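PDB 1SW6: regulatory protein SWI6 from Saccharomyces cerevisiae, which acts as a shared subunit of the SBF and MBF transcription complexes, driving cell-cycle-dependent gene expression, and is represented here by its ankyrin-repeat domain. Local coordinates for residues Lys47-Pro52 and Arg157-Asn162; Ser166-Ala171 and Pro192-Glu197. All coordinates share one frame; numbering follows the deposited sequence.

Contact 1. Residues Lys47-Pro52 and Arg157-Asn162; sequences KALPSP and RLYGDN
Leu49 and Tyr159 meet in a single beta bridge, their CA atoms 4.6 Å apart, where the extended run Lys47-Pro52 crosses the connecting loop between ankyrin repeats 1 and 2. Two backbone hydrogen bonds make the bridge. Leu49 N donates to Leu158 O and Gly160 N to Leu49 O, each bond 2.9 Å long and the second nearly straight (171°).

Around this pairing Ala48, Leu49 and Pro52 settle onto the loop. Leu49 lies obliquely across Leu158, its CG 3.8 Å from Leu158 CB, and its own CB touches Tyr159 CD1. Ala48 turns its methyl down on the glycine, CB 3.7 Å from Gly160 CA.

Tyr159 starts out away from Lys47-Pro52, but the ring comes back. CG lies anti to the carbonyl carbon (chi1 -76°), which starts the side chain back toward Pro52, and one ring face meets Pro52 CD. That carbon sits 3.8 Å from the ring centroid, shifted toward the CD1-CE1 rim, in a CH-pi contact, while Pro50 O also lies close to CD1. An alanine at Tyr159 would probably leave Pro52 CD without its CH-pi partner and open a gap beside Leu49 CB. Pro126 from a neighbouring loop also touches Ser51 and Pro52.

Past the bridge, water takes over from direct bonding. One molecule accepts from Ser51 N and donates to Asp161 O; a second accepts from Ser51 OG and donates to Gly160 O at 2.7 Å.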
ATOM      1  N   LYS A  47      -9.950 -11.665  19.293  1.00 47.09           N
ATOM      2  CA  LYS A  47     -10.122 -10.809  18.138  1.00 46.47           C
ATOM      3  C   LYS A  47      -9.216  -9.605  18.365  1.00 46.39           C
ATOM      4  O   LYS A  47      -9.038  -9.158  19.505  1.00 45.23           O
ATOM      5  CB  LYS A  47     -11.583 -10.363  17.994  1.00 49.07           C
ATOM      6  CG  LYS A  47     -12.550 -11.518  17.780  1.00 50.72           C
ATOM      7  CD  LYS A  47     -13.905 -11.053  17.289  1.00 53.70           C
ATOM      8  CE  LYS A  47     -13.835 -10.568  15.847  1.00 55.71           C
ATOM      9  NZ  LYS A  47     -13.405 -11.642  14.910  1.00 56.46           N
ATOM     10  N   ALA A  48      -8.618  -9.095  17.294  1.00 44.51           N
ATOM     11  CA  ALA A  48      -7.745  -7.937  17.430  1.00 45.26           C
ATOM     12  C   ALA A  48      -8.588  -6.792  17.974  1.00 45.34           C
ATOM     13  O   ALA A  48      -9.785  -6.723  17.710  1.00 44.47           O
ATOM     14  CB  ALA A  48      -7.142  -7.558  16.076  1.00 44.25           C
ATOM     15  N   LEU A  49      -7.971  -5.905  18.744  1.00 46.14           N
ATOM     16  CA  LEU A  49      -8.702  -4.775  19.295  1.00 48.54           C
ATOM     17  C   LEU A  49      -9.226  -3.918  18.147  1.00 50.19           C
ATOM     18  O   LEU A  49      -8.572  -3.775  17.108  1.00 49.34           O
ATOM     19  CB  LEU A  49      -7.799  -3.935  20.204  1.00 48.88           C
ATOM     20  CG  LEU A  49      -7.206  -4.677  21.405  1.00 49.79           C
ATOM     21  CD1 LEU A  49      -6.491  -3.696  22.332  1.00 49.98           C
ATOM     22  CD2 LEU A  49      -8.316  -5.388  22.149  1.00 49.88           C
ATOM     23  N   PRO A  50     -10.424  -3.339  18.316  1.00 52.46           N
ATOM     24  CA  PRO A  50     -11.001  -2.498  17.259  1.00 53.75           C
ATOM     25  C   PRO A  50     -10.136  -1.275  16.990  1.00 54.88           C
ATOM     26  O   PRO A  50      -9.554  -0.701  17.914  1.00 53.57           O
ATOM     27  CB  PRO A  50     -12.373  -2.131  17.823  1.00 54.41           C
ATOM     28  CG  PRO A  50     -12.112  -2.089  19.316  1.00 53.64           C
ATOM     29  CD  PRO A  50     -11.257  -3.318  19.532  1.00 52.23           C
ATOM     30  N   SER A  51     -10.036  -0.887  15.723  1.00 56.92           N
ATOM     31  CA  SER A  51      -9.242   0.279  15.367  1.00 58.98           C
ATOM     32  C   SER A  51      -9.748   1.438  16.211  1.00 61.23           C
ATOM     33  O   SER A  51     -10.937   1.766  16.188  1.00 60.77           O
ATOM     34  CB  SER A  51      -9.395   0.605  13.881  1.00 58.55           C
ATOM     35  OG  SER A  51      -8.557   1.691  13.526  1.00 59.35           O
ATOM     36  N   PRO A  52      -8.855   2.067  16.985  1.00 63.64           N
ATOM     37  CA  PRO A  52      -9.273   3.188  17.828  1.00 66.19           C
ATOM     38  C   PRO A  52      -9.874   4.348  17.037  1.00 68.76           C
ATOM     39  O   PRO A  52      -9.361   4.731  15.984  1.00 69.07           O
ATOM     40  CB  PRO A  52      -7.987   3.562  18.564  1.00 65.47           C
ATOM     41  CG  PRO A  52      -6.906   3.132  17.611  1.00 64.80           C
ATOM     42  CD  PRO A  52      -7.409   1.816  17.109  1.00 63.40           C
ATOM     43  N   ARG A 157       0.311  -3.431  20.429  1.00 44.04           N
ATOM     44  CA  ARG A 157       0.473  -4.404  19.360  1.00 42.85           C
ATOM     45  C   ARG A 157      -0.796  -5.170  19.016  1.00 42.91           C
ATOM     46  O   ARG A 157      -0.837  -5.895  18.026  1.00 42.72           O
ATOM     47  CB  ARG A 157       1.574  -5.386  19.753  1.00 43.00           C
ATOM     48  CG  ARG A 157       2.894  -4.702  20.061  1.00 42.77           C
ATOM     49  CD  ARG A 157       3.826  -5.604  20.848  1.00 42.92           C
ATOM     50  NE  ARG A 157       3.291  -5.912  22.173  1.00 40.93           N
ATOM     51  CZ  ARG A 157       3.959  -6.573  23.110  1.00 40.78           C
ATOM     52  NH1 ARG A 157       5.194  -7.002  22.868  1.00 40.39           N
ATOM     53  NH2 ARG A 157       3.396  -6.800  24.293  1.00 40.47           N
ATOM     54  N   LEU A 158      -1.841  -5.001  19.816  1.00 42.58           N
ATOM     55  CA  LEU A 158      -3.072  -5.744  19.582  1.00 42.64           C
ATOM     56  C   LEU A 158      -4.107  -5.113  18.648  1.00 42.42           C
ATOM     57  O   LEU A 158      -5.085  -5.763  18.286  1.00 42.19           O
ATOM     58  CB  LEU A 158      -3.734  -6.066  20.929  1.00 41.99           C
ATOM     59  CG  LEU A 158      -2.909  -6.834  21.974  1.00 43.57           C
ATOM     60  CD1 LEU A 158      -3.826  -7.269  23.115  1.00 43.14           C
ATOM     61  CD2 LEU A 158      -2.265  -8.063  21.345  1.00 43.09           C
ATOM     62  N   TYR A 159      -3.896  -3.860  18.254  1.00 41.99           N
ATOM     63  CA  TYR A 159      -4.857  -3.177  17.389  1.00 41.40           C
ATOM     64  C   TYR A 159      -4.968  -3.721  15.972  1.00 40.09           C
ATOM     65  O   TYR A 159      -3.971  -3.875  15.272  1.00 39.92           O
ATOM     66  CB  TYR A 159      -4.538  -1.680  17.311  1.00 43.85           C
ATOM     67  CG  TYR A 159      -4.925  -0.887  18.539  1.00 45.70           C
ATOM     68  CD1 TYR A 159      -6.223  -0.942  19.044  1.00 47.51           C
ATOM     69  CD2 TYR A 159      -4.009  -0.058  19.174  1.00 46.55           C
ATOM     70  CE1 TYR A 159      -6.595  -0.193  20.149  1.00 47.90           C
ATOM     71  CE2 TYR A 159      -4.373   0.698  20.279  1.00 47.89           C
ATOM     72  CZ  TYR A 159      -5.665   0.625  20.758  1.00 48.24           C
ATOM     73  OH  TYR A 159      -6.034   1.363  21.853  1.00 52.14           O
ATOM     74  N   GLY A 160      -6.193  -4.014  15.555  1.00 39.13           N
ATOM     75  CA  GLY A 160      -6.410  -4.492  14.204  1.00 38.58           C
ATOM     76  C   GLY A 160      -6.718  -3.284  13.331  1.00 40.32           C
ATOM     77  O   GLY A 160      -7.079  -2.216  13.843  1.00 39.09           O
ATOM     78  N   ASP A 161      -6.545  -3.416  12.020  1.00 40.73           N
ATOM     79  CA  ASP A 161      -6.868  -2.313  11.129  1.00 40.97           C
ATOM     80  C   ASP A 161      -8.371  -2.448  10.869  1.00 41.55           C
ATOM     81  O   ASP A 161      -9.040  -3.219  11.550  1.00 41.33           O
ATOM     82  CB  ASP A 161      -6.056  -2.403   9.827  1.00 40.99           C
ATOM     83  CG  ASP A 161      -6.358  -3.652   9.022  1.00 41.06           C
ATOM     84  OD1 ASP A 161      -7.267  -4.422   9.400  1.00 41.79           O
ATOM     85  OD2 ASP A 161      -5.681  -3.860   7.995  1.00 40.56           O
ATOM     86  N   ASN A 162      -8.904  -1.729   9.891  1.00 42.80           N
ATOM     87  CA  ASN A 162     -10.339  -1.788   9.624  1.00 44.68           C
ATOM     88  C   ASN A 162     -10.840  -3.177   9.252  1.00 44.92           C
ATOM     89  O   ASN A 162     -12.042  -3.443   9.289  1.00 45.00           O
ATOM     90  CB  ASN A 162     -10.720  -0.774   8.540  1.00 45.46           C
ATOM     91  CG  ASN A 162     -10.498   0.664   8.994  1.00 46.63           C
ATOM     92  OD1 ASN A 162     -10.293   0.924  10.187  1.00 46.76           O
ATOM     93  ND2 ASN A 162     -10.547   1.605   8.048  1.00 47.43           N
TER
HETATM   94  O   HOH W   1     -10.284  -3.181  14.036  1.00 49.95           O
HETATM   95  O   HOH W   2      -6.050   0.266  13.992  1.00 66.22           O

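Contact 2. Residues Ser166-Ala171 and Pro192-Glu197; sequences SCLVKA and PCLILE
Leu168 lies against Cys193, the two CB atoms only 3.5 Å apart, closer than two carbons normally pack. Its CG is anti to the backbone N (chi1 178°), and from there the branch reaches past the cysteine to Leu194. The two leucines cross at a slant, and CD2 of Leu168 meets CD2 of Leu194 at another close 3.5 Å. Leu194 leaves its backbone pointing away from the helix, so it is the far end of the chain that returns to make this touch.

Cys193 also turns its sulfur toward the start of the helix. Its SG lies 3.8 Å from Cys167 SG, a packing contact between two separate thiols with no disulfide. All of this is buried in the core of ankyrin repeat 2, where the first turn of helix 167-173 packs against the segment that follows helix 183-190 and leads into repeat 3. Leu187 and Leu190 of helix 183-190 also press on Leu168, and Ile204 of helix 204-212 touches both Leu168 and Leu194.

Ser166 is the N-cap of helix 167-173. With OG set between its backbone N and carbonyl carbon (chi1 67°), the oxygen accepts a weak capping bond from Val169 N. The serine's CB rests 3.9 Å from Leu196 CD1. On the polar side, a water joins the two segments: it is hydrogen-bonded to Ser166 OG and lies 2.8 Å from Cys193 O, to which it can donate, though other acceptors compete for its protons.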
ATOM      1  N   SER A 166      -3.916  -7.449  12.305  1.00 37.41           N
ATOM      2  CA  SER A 166      -2.891  -6.951  13.229  1.00 35.85           C
ATOM      3  C   SER A 166      -1.634  -6.538  12.477  1.00 33.38           C
ATOM      4  O   SER A 166      -1.532  -6.750  11.276  1.00 30.52           O
ATOM      5  CB  SER A 166      -2.521  -8.038  14.232  1.00 35.03           C
ATOM      6  OG  SER A 166      -1.871  -9.104  13.561  1.00 39.05           O
ATOM      7  N   CYS A 167      -0.673  -5.960  13.189  1.00 32.91           N
ATOM      8  CA  CYS A 167       0.568  -5.541  12.554  1.00 33.80           C
ATOM      9  C   CYS A 167       1.397  -6.742  12.127  1.00 32.53           C
ATOM     10  O   CYS A 167       2.080  -6.694  11.110  1.00 33.30           O
ATOM     11  CB  CYS A 167       1.391  -4.627  13.481  1.00 35.47           C
ATOM     12  SG  CYS A 167       1.795  -5.315  15.095  1.00 42.57           S
ATOM     13  N   LEU A 168       1.340  -7.827  12.892  1.00 33.13           N
ATOM     14  CA  LEU A 168       2.094  -9.019  12.527  1.00 32.33           C
ATOM     15  C   LEU A 168       1.525  -9.591  11.223  1.00 31.23           C
ATOM     16  O   LEU A 168       2.256 -10.155  10.417  1.00 30.93           O
ATOM     17  CB  LEU A 168       2.037 -10.063  13.645  1.00 31.47           C
ATOM     18  CG  LEU A 168       2.771 -11.364  13.306  1.00 34.11           C
ATOM     19  CD1 LEU A 168       4.259 -11.088  13.187  1.00 33.69           C
ATOM     20  CD2 LEU A 168       2.498 -12.422  14.385  1.00 32.64           C
ATOM     21  N   VAL A 169       0.218  -9.437  11.017  1.00 29.51           N
ATOM     22  CA  VAL A 169      -0.418  -9.913   9.786  1.00 29.92           C
ATOM     23  C   VAL A 169       0.213  -9.198   8.571  1.00 30.40           C
ATOM     24  O   VAL A 169       0.341  -9.775   7.497  1.00 30.64           O
ATOM     25  CB  VAL A 169      -1.960  -9.668   9.835  1.00 31.21           C
ATOM     26  CG1 VAL A 169      -2.601  -9.890   8.449  1.00 32.49           C
ATOM     27  CG2 VAL A 169      -2.591 -10.629  10.847  1.00 30.11           C
ATOM     28  N   LYS A 170       0.624  -7.945   8.753  1.00 30.64           N
ATOM     29  CA  LYS A 170       1.254  -7.189   7.672  1.00 31.13           C
ATOM     30  C   LYS A 170       2.596  -7.807   7.316  1.00 30.73           C
ATOM     31  O   LYS A 170       3.000  -7.816   6.151  1.00 30.27           O
ATOM     32  CB  LYS A 170       1.446  -5.725   8.086  1.00 32.70           C
ATOM     33  CG  LYS A 170       0.127  -5.019   8.358  1.00 35.27           C
ATOM     34  CD  LYS A 170      -0.828  -5.240   7.188  1.00 37.65           C
ATOM     35  CE  LYS A 170      -2.260  -4.953   7.577  1.00 39.27           C
ATOM     36  NZ  LYS A 170      -3.176  -5.265   6.454  1.00 39.93           N
ATOM     37  N   ALA A 171       3.275  -8.345   8.325  1.00 29.99           N
ATOM     38  CA  ALA A 171       4.561  -8.990   8.108  1.00 30.13           C
ATOM     39  C   ALA A 171       4.410 -10.172   7.167  1.00 31.15           C
ATOM     40  O   ALA A 171       5.292 -10.433   6.342  1.00 31.34           O
ATOM     41  CB  ALA A 171       5.147  -9.471   9.438  1.00 29.44           C
ATOM     42  N   PRO A 192       2.656 -11.558  20.688  1.00 34.89           N
ATOM     43  CA  PRO A 192       1.299 -11.443  21.232  1.00 35.06           C
ATOM     44  C   PRO A 192       0.237 -11.450  20.131  1.00 34.97           C
ATOM     45  O   PRO A 192      -0.890 -11.861  20.369  1.00 36.00           O
ATOM     46  CB  PRO A 192       1.338 -10.115  21.987  1.00 35.80           C
ATOM     47  CG  PRO A 192       2.776 -10.035  22.454  1.00 35.64           C
ATOM     48  CD  PRO A 192       3.533 -10.501  21.235  1.00 34.74           C
ATOM     49  N   CYS A 193       0.600 -10.997  18.930  1.00 35.25           N
ATOM     50  CA  CYS A 193      -0.336 -10.963  17.806  1.00 35.40           C
ATOM     51  C   CYS A 193      -0.701 -12.360  17.306  1.00 35.02           C
ATOM     52  O   CYS A 193      -1.725 -12.544  16.660  1.00 34.09           O
ATOM     53  CB  CYS A 193       0.254 -10.166  16.634  1.00 37.77           C
ATOM     54  SG  CYS A 193       0.717  -8.454  17.009  1.00 41.54           S
ATOM     55  N   LEU A 194       0.141 -13.342  17.598  1.00 34.92           N
ATOM     56  CA  LEU A 194      -0.117 -14.709  17.156  1.00 34.62           C
ATOM     57  C   LEU A 194      -1.463 -15.251  17.626  1.00 35.28           C
ATOM     58  O   LEU A 194      -2.011 -16.159  17.011  1.00 35.09           O
ATOM     59  CB  LEU A 194       0.983 -15.645  17.651  1.00 32.66           C
ATOM     60  CG  LEU A 194       2.366 -15.405  17.068  1.00 31.81           C
ATOM     61  CD1 LEU A 194       3.378 -16.310  17.760  1.00 28.77           C
ATOM     62  CD2 LEU A 194       2.322 -15.678  15.563  1.00 32.38           C
ATOM     63  N   ILE A 195      -2.001 -14.709  18.714  1.00 35.88           N
ATOM     64  CA  ILE A 195      -3.282 -15.214  19.204  1.00 35.88           C
ATOM     65  C   ILE A 195      -4.483 -14.444  18.666  1.00 36.52           C
ATOM     66  O   ILE A 195      -5.625 -14.747  19.012  1.00 36.74           O
ATOM     67  CB  ILE A 195      -3.345 -15.199  20.744  1.00 35.94           C
ATOM     68  CG1 ILE A 195      -3.496 -13.765  21.252  1.00 36.41           C
ATOM     69  CG2 ILE A 195      -2.093 -15.862  21.314  1.00 34.55           C
ATOM     70  CD1 ILE A 195      -3.854 -13.683  22.716  1.00 38.36           C
ATOM     71  N   LEU A 196      -4.229 -13.473  17.794  1.00 35.64           N
ATOM     72  CA  LEU A 196      -5.290 -12.650  17.226  1.00 36.36           C
ATOM     73  C   LEU A 196      -5.887 -13.144  15.895  1.00 37.85           C
ATOM     74  O   LEU A 196      -5.170 -13.620  15.015  1.00 38.20           O
ATOM     75  CB  LEU A 196      -4.765 -11.222  17.029  1.00 34.87           C
ATOM     76  CG  LEU A 196      -4.109 -10.533  18.227  1.00 35.07           C
ATOM     77  CD1 LEU A 196      -3.557  -9.156  17.816  1.00 33.22           C
ATOM     78  CD2 LEU A 196      -5.141 -10.392  19.337  1.00 33.75           C
ATOM     79  N   GLU A 197      -7.209 -13.016  15.759  1.00 38.63           N
ATOM     80  CA  GLU A 197      -7.915 -13.372  14.526  1.00 40.71           C
ATOM     81  C   GLU A 197      -8.566 -12.079  14.031  1.00 40.76           C
ATOM     82  O   GLU A 197      -8.925 -11.221  14.833  1.00 38.61           O
ATOM     83  CB  GLU A 197      -9.001 -14.429  14.777  1.00 42.44           C
ATOM     84  CG  GLU A 197     -10.095 -14.008  15.747  1.00 46.12           C
ATOM     85  CD  GLU A 197     -11.136 -15.098  15.963  1.00 48.86           C
ATOM     86  OE1 GLU A 197     -12.121 -14.856  16.693  1.00 51.65           O
ATOM     87  OE2 GLU A 197     -10.972 -16.201  15.402  1.00 50.19           O
TER
HETATM   88  O   HOH W   3      -2.495 -11.850  14.040  1.00 42.19           O

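How the contacts relate
Contacts 1 and 2 follow one another along the chain, contact 1 closing at 157-162 before contact 2 opens at 166-171, and their centres are 10 Å apart. Contact 2 sits almost at the centre of the chain; contact 1 lies farther out, only partly buried. They are tied together at several points. Strand 46-47, just ahead of the bridge at Leu49, pairs in parallel with strand 196-197, and a long, weak ion pair joins Asp161 to Lys170. Arg157 O also packs on Cys193 SG. Residues 47-52 and the strand that leads into them thereby join the loops flanking ankyrin repeat 2, in the middle of the ankyrin stack.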